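Local coordinates for albumin-1 (Psophocarpus tetragonolobus, PDB 1WBA), which serves as a 2S seed storage protein, a nutrient reservoir built on the fold of the leguminous Kunitz-type protease inhibitors, at residues Phe118-Gly123 with Arg128-Leu133; Ile59-Glu62 with Gln68-Asn71; Ile30-Thr35 with Leu104-Arg109. One frame throughout, in Å; residues are numbered along the deposited sequence.

The three contacts sample different kinds of joint in one beta-trefoil chain. All reach the same large antiparallel sheet, contact 3 also joining it to the small sheet through strand 103-106. Contact 1 is a buried hairpin whose neighbouring strands are laced together by backbone hydrogen bonds, with apolar side chains on one face. Contact 3, also buried, lies across the centre of the chain from it, and brings together distant strands by side chains and a water rather than by pairing. The two meet where F118 CE1 packs 3.9 Å from L104 CD2. Contact 2 is more peripheral and only partly buried, a polar, water-mediated touch between a strand end and the loop that follows.

Contact 1 of 3, residues Phe118-Gly123 with Arg128-Leu133; sequences FTIQKG and RTYKLL
T119 and L133 open a ladder of antiparallel pairs that runs through Q121 and K131 to the turn. At T119–L133 each backbone N reaches the other's O, L133 N lying 2.9 Å from T119 O; Q121 and K131 repeat the exchange, with K131 N meeting Q121 O at 2.9 Å. Beyond the ladder G123 N bonds to T129 O, straight at the hydrogen (177°) but reaching the oxygen from above its carbonyl plane. Glycine suits this place because a CB here would run into Y130 C.

Y130 can be followed outward. Its CB sits 3.4 Å from Q121 O and also touches I120 CG2. A first torsion of -64°, with CG anti to the carbonyl carbon, carries the ring alongside the neighbouring strand, where CD1 lies 3.5 Å from I120 CG2 and Q121 O comes up at the ring edge. Further out CE1 passes 4.1 Å from K122 CA, and the tip, OH, is hydrogen-bonded to the backbone N of Y6. Tyrosine thus offers a flat apolar body to the hairpin and a polar tip to the N-terminal segment. A serine here would probably leave a gap beside I120 CG2 and the amide of Y6 without its mate.

I120 and L132 share one face and lie side by side, CG1 to CD2 3.7 Å, and both touch F169, a natural place for branched apolar residues. The other face carries T119, Q121, K131 and L133. There L133 CD1 packs 3.7 Å from Q121 CG, the two chains crossing at about a right angle, while the extended K131 runs alongside Q121. A beta hairpin of this kind, one face apolar and the other mixed, is a standard building unit of the beta-trefoil.

Contact 2 of 3, residues Ile59-Glu62 with Gln68-Asn71; sequences ISSE and QPRN
S61 and Q68 face each other with their CA atoms 7.5 Å apart, too far for strand pairing: S61 ends strand 56-61, while Q68 belongs to the irregular loop that follows. The space between is bridged by a water, which donates one hydrogen to S61 O at 2.9 Å and the other to Q68 OE1 at 2.7 Å. The long, extended side chain of Q68 carries its carbonyl oxygen to this water, and OE1 also accepts a hydrogen bond from R16 NE, so two donors grip it. The CB of S61 points toward Q68 and P69, and its OG, placed between the backbone N and the carbonyl carbon (chi1 54°), lies 3.5 Å from Q68 OE1. Serine suits the spot because this hydroxyl can bond to D63 O while lying beside the glutamine oxygen, with P69 CD as an apolar neighbour 3.9 Å from S61 OG. N15 ties the segments a second time, its OD1 bonded to S61 N and its ND2 to P69 O. The arrangement is that of a long loop leading from strand 56-61 to strand 78-82 of the beta-trefoil, folded back on the strand it leaves and held by water and side-chain amides.

Contact 3 of 3, residues Ile30-Thr35 with Leu104-Arg109; sequences IDVVAT and LKLAGR
V32 and L106 make the close-packed part of this contact. V32 CG1, anti to its own backbone N (chi1 -177°), meets L106 CD1 at 4.0 Å, the side chains meeting at a slant, methyl against methyl. F82 touches both, and the apolar valine and leucine suit this buried place. Within 104-109, and apart from the contact itself, the exposed guanidinium of R109 has L106 CB 3.9 Å above one face, offset toward its rim; R109 NH1 bonds to A107 O, nearly in the plane of the group, and forms a salt bridge with D90.

The other end is looser and polar. K105 starts away from strand 30-33, but a bend at chi2 (-74°) brings its NZ back to within 3.6 Å of T35 OG1, where a water joins them, 2.9 Å from K105 NZ and 2.8 Å from T35 OG1. K105 is buried, and E38, which forms a salt bridge with its NZ, probably balances the charge; S45 OG bonds to both T35 OG1 and K105 NZ, and F97 gives the lysine a cation-pi partner. A threonine suits the spot because its hydroxyl can serve water and S45 together.

Strand 30-33 pairs with strand 45-48 in the large sheet, whereas strand 103-106 is an outer strand of the small sheet beside 92-97; the contact thus joins the two sheets, with strand 78-82 contributing F82 to the apolar end.

Contact 1 of 3, residues Phe118-Gly123 with Arg128-Leu133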
# COMPACT_ATOMS: atom_id res chain seq x y z
N PHE A 118 -6.92 -2.81 3.53
CA PHE A 118 -6.31 -3.12 2.25
C PHE A 118 -6.41 -4.60 2.01
O PHE A 118 -6.53 -5.35 2.97
CB PHE A 118 -4.82 -2.73 2.28
CG PHE A 118 -4.59 -1.25 2.39
CD1 PHE A 118 -4.63 -0.46 1.26
CD2 PHE A 118 -4.37 -0.66 3.62
CE1 PHE A 118 -4.47 0.93 1.35
CE2 PHE A 118 -4.21 0.72 3.73
CZ PHE A 118 -4.26 1.52 2.58
N THR A 119 -6.47 -5.03 0.75
CA THR A 119 -6.48 -6.47 0.42
C THR A 119 -5.54 -6.68 -0.77
O THR A 119 -5.14 -5.72 -1.44
CB THR A 119 -7.89 -7.05 0.06
OG1 THR A 119 -8.38 -6.46 -1.14
CG2 THR A 119 -8.88 -6.81 1.17
N ILE A 120 -5.19 -7.93 -1.02
CA ILE A 120 -4.28 -8.27 -2.12
C ILE A 120 -4.95 -9.29 -3.02
O ILE A 120 -5.62 -10.20 -2.53
CB ILE A 120 -2.98 -8.93 -1.57
CG1 ILE A 120 -2.20 -7.96 -0.68
CG2 ILE A 120 -2.13 -9.43 -2.72
CD1 ILE A 120 -1.10 -8.61 0.16
N GLN A 121 -4.78 -9.13 -4.33
CA GLN A 121 -5.31 -10.07 -5.32
C GLN A 121 -4.24 -10.24 -6.38
O GLN A 121 -3.35 -9.40 -6.49
CB GLN A 121 -6.54 -9.52 -6.01
CG GLN A 121 -7.80 -9.64 -5.24
CD GLN A 121 -9.00 -9.35 -6.10
OE1 GLN A 121 -8.89 -9.02 -7.28
NE2 GLN A 121 -10.17 -9.44 -5.51
N LYS A 122 -4.28 -11.34 -7.14
CA LYS A 122 -3.32 -11.56 -8.22
C LYS A 122 -3.40 -10.35 -9.13
O LYS A 122 -4.49 -9.90 -9.46
CB LYS A 122 -3.69 -12.79 -9.03
CG LYS A 122 -3.39 -14.07 -8.34
CD LYS A 122 -3.78 -15.27 -9.18
CE LYS A 122 -3.69 -16.55 -8.35
NZ LYS A 122 -4.73 -16.59 -7.25
N GLY A 123 -2.24 -9.85 -9.54
CA GLY A 123 -2.19 -8.66 -10.37
C GLY A 123 -2.07 -8.89 -11.86
O GLY A 123 -2.46 -8.01 -12.64
N ARG A 128 3.45 -14.64 -9.05
CA ARG A 128 3.94 -13.83 -7.93
C ARG A 128 3.77 -12.33 -8.13
O ARG A 128 4.50 -11.53 -7.52
CB ARG A 128 5.40 -14.19 -7.62
CG ARG A 128 5.66 -15.68 -7.42
CD ARG A 128 7.14 -16.03 -7.45
NE ARG A 128 7.33 -17.47 -7.50
CZ ARG A 128 8.51 -18.10 -7.59
NH1 ARG A 128 9.64 -17.41 -7.64
NH2 ARG A 128 8.55 -19.43 -7.57
N THR A 129 2.86 -11.94 -9.01
CA THR A 129 2.58 -10.53 -9.22
C THR A 129 1.18 -10.26 -8.61
O THR A 129 0.25 -11.06 -8.77
CB THR A 129 2.66 -10.11 -10.71
OG1 THR A 129 1.65 -10.78 -11.47
CG2 THR A 129 4.04 -10.42 -11.28
N TYR A 130 1.05 -9.14 -7.91
CA TYR A 130 -0.19 -8.80 -7.23
C TYR A 130 -0.59 -7.35 -7.39
O TYR A 130 0.17 -6.54 -7.91
CB TYR A 130 -0.01 -9.08 -5.73
CG TYR A 130 0.21 -10.53 -5.49
CD1 TYR A 130 -0.87 -11.39 -5.36
CD2 TYR A 130 1.50 -11.06 -5.50
CE1 TYR A 130 -0.69 -12.75 -5.25
CE2 TYR A 130 1.70 -12.44 -5.39
CZ TYR A 130 0.60 -13.28 -5.27
OH TYR A 130 0.77 -14.63 -5.13
N LYS A 131 -1.79 -7.02 -6.93
CA LYS A 131 -2.28 -5.65 -6.95
C LYS A 131 -2.89 -5.44 -5.58
O LYS A 131 -3.25 -6.41 -4.90
CB LYS A 131 -3.32 -5.41 -8.04
CG LYS A 131 -4.59 -6.18 -7.87
CD LYS A 131 -5.55 -5.80 -8.95
CE LYS A 131 -6.74 -6.72 -8.92
NZ LYS A 131 -7.79 -6.25 -9.85
N LEU A 132 -2.96 -4.18 -5.16
CA LEU A 132 -3.51 -3.81 -3.85
C LEU A 132 -4.86 -3.13 -4.04
O LEU A 132 -5.06 -2.39 -4.99
CB LEU A 132 -2.54 -2.86 -3.13
CG LEU A 132 -1.12 -3.37 -2.86
CD1 LEU A 132 -0.29 -2.28 -2.19
CD2 LEU A 132 -1.16 -4.61 -1.98
N LEU A 133 -5.81 -3.43 -3.16
CA LEU A 133 -7.12 -2.82 -3.25
C LEU A 133 -7.42 -2.21 -1.89
O LEU A 133 -6.76 -2.52 -0.90
CB LEU A 133 -8.19 -3.87 -3.59
CG LEU A 133 -8.04 -4.63 -4.93
CD1 LEU A 133 -7.53 -6.01 -4.70
CD2 LEU A 133 -9.33 -4.67 -5.66

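Contact 2 of 3, residues Ile59-Glu62 with Gln68-Asn71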
# COMPACT_ATOMS: atom_id res chain seq x y z
N ILE A 59 3.08 -6.32 6.92
CA ILE A 59 1.76 -6.61 6.38
C ILE A 59 1.10 -7.56 7.39
O ILE A 59 1.61 -8.66 7.65
CB ILE A 59 1.87 -7.24 4.97
CG1 ILE A 59 2.65 -6.29 4.06
CG2 ILE A 59 0.49 -7.54 4.41
CD1 ILE A 59 2.92 -6.81 2.70
N SER A 60 0.02 -7.10 8.01
CA SER A 60 -0.67 -7.85 9.06
C SER A 60 -2.16 -7.99 8.85
O SER A 60 -2.80 -7.12 8.26
CB SER A 60 -0.47 -7.14 10.41
OG SER A 60 0.90 -6.86 10.63
N SER A 61 -2.74 -9.07 9.36
CA SER A 61 -4.17 -9.24 9.26
C SER A 61 -4.79 -8.14 10.14
O SER A 61 -4.26 -7.79 11.21
CB SER A 61 -4.60 -10.63 9.74
OG SER A 61 -4.12 -10.89 11.04
N GLU A 62 -5.86 -7.54 9.64
CA GLU A 62 -6.56 -6.51 10.37
C GLU A 62 -7.15 -7.12 11.64
O GLU A 62 -7.11 -6.51 12.70
CB GLU A 62 -7.64 -5.91 9.46
CG GLU A 62 -8.65 -5.07 10.20
CD GLU A 62 -9.66 -4.45 9.29
OE1 GLU A 62 -10.52 -5.16 8.75
OE2 GLU A 62 -9.60 -3.23 9.13
N GLN A 68 -4.32 -16.02 14.98
CA GLN A 68 -4.22 -15.22 13.76
C GLN A 68 -3.72 -16.14 12.66
O GLN A 68 -3.05 -17.14 12.93
CB GLN A 68 -3.23 -14.07 13.96
CG GLN A 68 -3.69 -12.96 14.90
CD GLN A 68 -2.71 -11.81 14.91
OE1 GLN A 68 -2.14 -11.45 13.87
NE2 GLN A 68 -2.49 -11.23 16.07
N PRO A 69 -4.08 -15.84 11.41
CA PRO A 69 -3.63 -16.67 10.28
C PRO A 69 -2.10 -16.62 10.19
O PRO A 69 -1.50 -15.56 10.39
CB PRO A 69 -4.25 -15.97 9.07
CG PRO A 69 -5.46 -15.30 9.65
CD PRO A 69 -4.92 -14.73 10.93
N ARG A 70 -1.49 -17.77 9.93
CA ARG A 70 -0.05 -17.84 9.80
C ARG A 70 0.41 -17.10 8.54
O ARG A 70 1.39 -16.38 8.58
CB ARG A 70 0.40 -19.30 9.74
N ASN A 71 -0.37 -17.21 7.46
CA ASN A 71 -0.03 -16.58 6.20
C ASN A 71 -1.06 -15.59 5.70
O ASN A 71 -2.24 -15.66 6.07
CB ASN A 71 0.21 -17.65 5.14
CG ASN A 71 1.28 -18.63 5.55
OD1 ASN A 71 0.97 -19.75 5.93
ND2 ASN A 71 2.54 -18.21 5.52
O HOH W 1 -2.11 -8.94 12.77

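Contact 3 of 3, residues Ile30-Thr35 with Leu104-Arg109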
# COMPACT_ATOMS: atom_id res chain seq x y z
N ILE A 30 8.18 1.92 -2.65
CA ILE A 30 7.30 2.85 -1.94
C ILE A 30 8.15 3.90 -1.21
O ILE A 30 9.13 3.57 -0.54
CB ILE A 30 6.43 2.10 -0.88
CG1 ILE A 30 5.69 0.92 -1.53
CG2 ILE A 30 5.45 3.08 -0.20
CD1 ILE A 30 4.85 1.30 -2.73
N ASP A 31 7.70 5.15 -1.27
CA ASP A 31 8.41 6.29 -0.69
C ASP A 31 7.39 7.20 0.01
O ASP A 31 6.17 7.02 -0.15
CB ASP A 31 9.08 7.03 -1.85
CG ASP A 31 10.18 7.97 -1.43
OD1 ASP A 31 10.42 8.24 -0.23
OD2 ASP A 31 10.83 8.46 -2.36
N VAL A 32 7.88 8.12 0.84
CA VAL A 32 7.02 9.06 1.54
C VAL A 32 7.66 10.43 1.29
O VAL A 32 8.83 10.64 1.62
CB VAL A 32 6.93 8.77 3.06
CG1 VAL A 32 5.96 9.73 3.70
CG2 VAL A 32 6.45 7.35 3.31
N VAL A 33 6.92 11.32 0.64
CA VAL A 33 7.39 12.66 0.30
C VAL A 33 6.26 13.66 0.52
O VAL A 33 5.13 13.29 0.79
CB VAL A 33 7.83 12.78 -1.20
CG1 VAL A 33 8.97 11.83 -1.51
CG2 VAL A 33 6.67 12.51 -2.15
N ALA A 34 6.59 14.94 0.44
CA ALA A 34 5.59 15.98 0.58
C ALA A 34 5.07 16.22 -0.83
O ALA A 34 5.85 16.21 -1.79
CB ALA A 34 6.20 17.23 1.12
N THR A 35 3.76 16.31 -0.98
CA THR A 35 3.17 16.62 -2.27
C THR A 35 2.31 17.87 -2.04
O THR A 35 2.00 18.20 -0.89
CB THR A 35 2.25 15.48 -2.83
OG1 THR A 35 1.17 15.22 -1.92
CG2 THR A 35 3.04 14.23 -3.08
N LEU A 104 -3.37 7.81 -0.77
CA LEU A 104 -2.69 7.28 0.41
C LEU A 104 -1.85 8.32 1.15
O LEU A 104 -1.02 9.01 0.55
CB LEU A 104 -1.82 6.06 0.07
CG LEU A 104 -2.47 4.86 -0.61
CD1 LEU A 104 -1.56 3.66 -0.47
CD2 LEU A 104 -3.80 4.56 0.01
N LYS A 105 -2.07 8.42 2.45
CA LYS A 105 -1.35 9.36 3.29
C LYS A 105 -0.95 8.64 4.57
O LYS A 105 -1.53 7.60 4.92
CB LYS A 105 -2.26 10.53 3.68
CG LYS A 105 -2.83 11.37 2.53
CD LYS A 105 -1.76 12.25 1.91
CE LYS A 105 -2.39 13.41 1.12
NZ LYS A 105 -1.33 14.18 0.41
N LEU A 106 0.03 9.19 5.28
CA LEU A 106 0.41 8.62 6.56
C LEU A 106 -0.81 8.88 7.46
O LEU A 106 -1.42 9.95 7.40
CB LEU A 106 1.64 9.32 7.13
CG LEU A 106 2.97 9.07 6.40
CD1 LEU A 106 4.10 9.60 7.25
CD2 LEU A 106 3.16 7.59 6.13
N ALA A 107 -1.19 7.88 8.25
CA ALA A 107 -2.35 7.97 9.12
C ALA A 107 -2.14 8.90 10.31
O ALA A 107 -1.01 9.09 10.76
CB ALA A 107 -2.72 6.59 9.64
N GLY A 108 -3.25 9.46 10.79
CA GLY A 108 -3.24 10.32 11.96
C GLY A 108 -2.85 11.76 11.78
O GLY A 108 -2.63 12.45 12.76
N ARG A 109 -2.79 12.21 10.53
CA ARG A 109 -2.40 13.59 10.24
C ARG A 109 -3.59 14.36 9.66
O ARG A 109 -3.87 15.47 10.10
CB ARG A 109 -1.21 13.62 9.28
CG ARG A 109 -0.14 12.57 9.53
CD ARG A 109 0.57 12.76 10.86
NE ARG A 109 2.00 12.47 10.75
CZ ARG A 109 2.55 11.25 10.79
NH1 ARG A 109 1.79 10.16 10.94
NH2 ARG A 109 3.87 11.12 10.68
O HOH W 2 -1.13 16.65 -1.17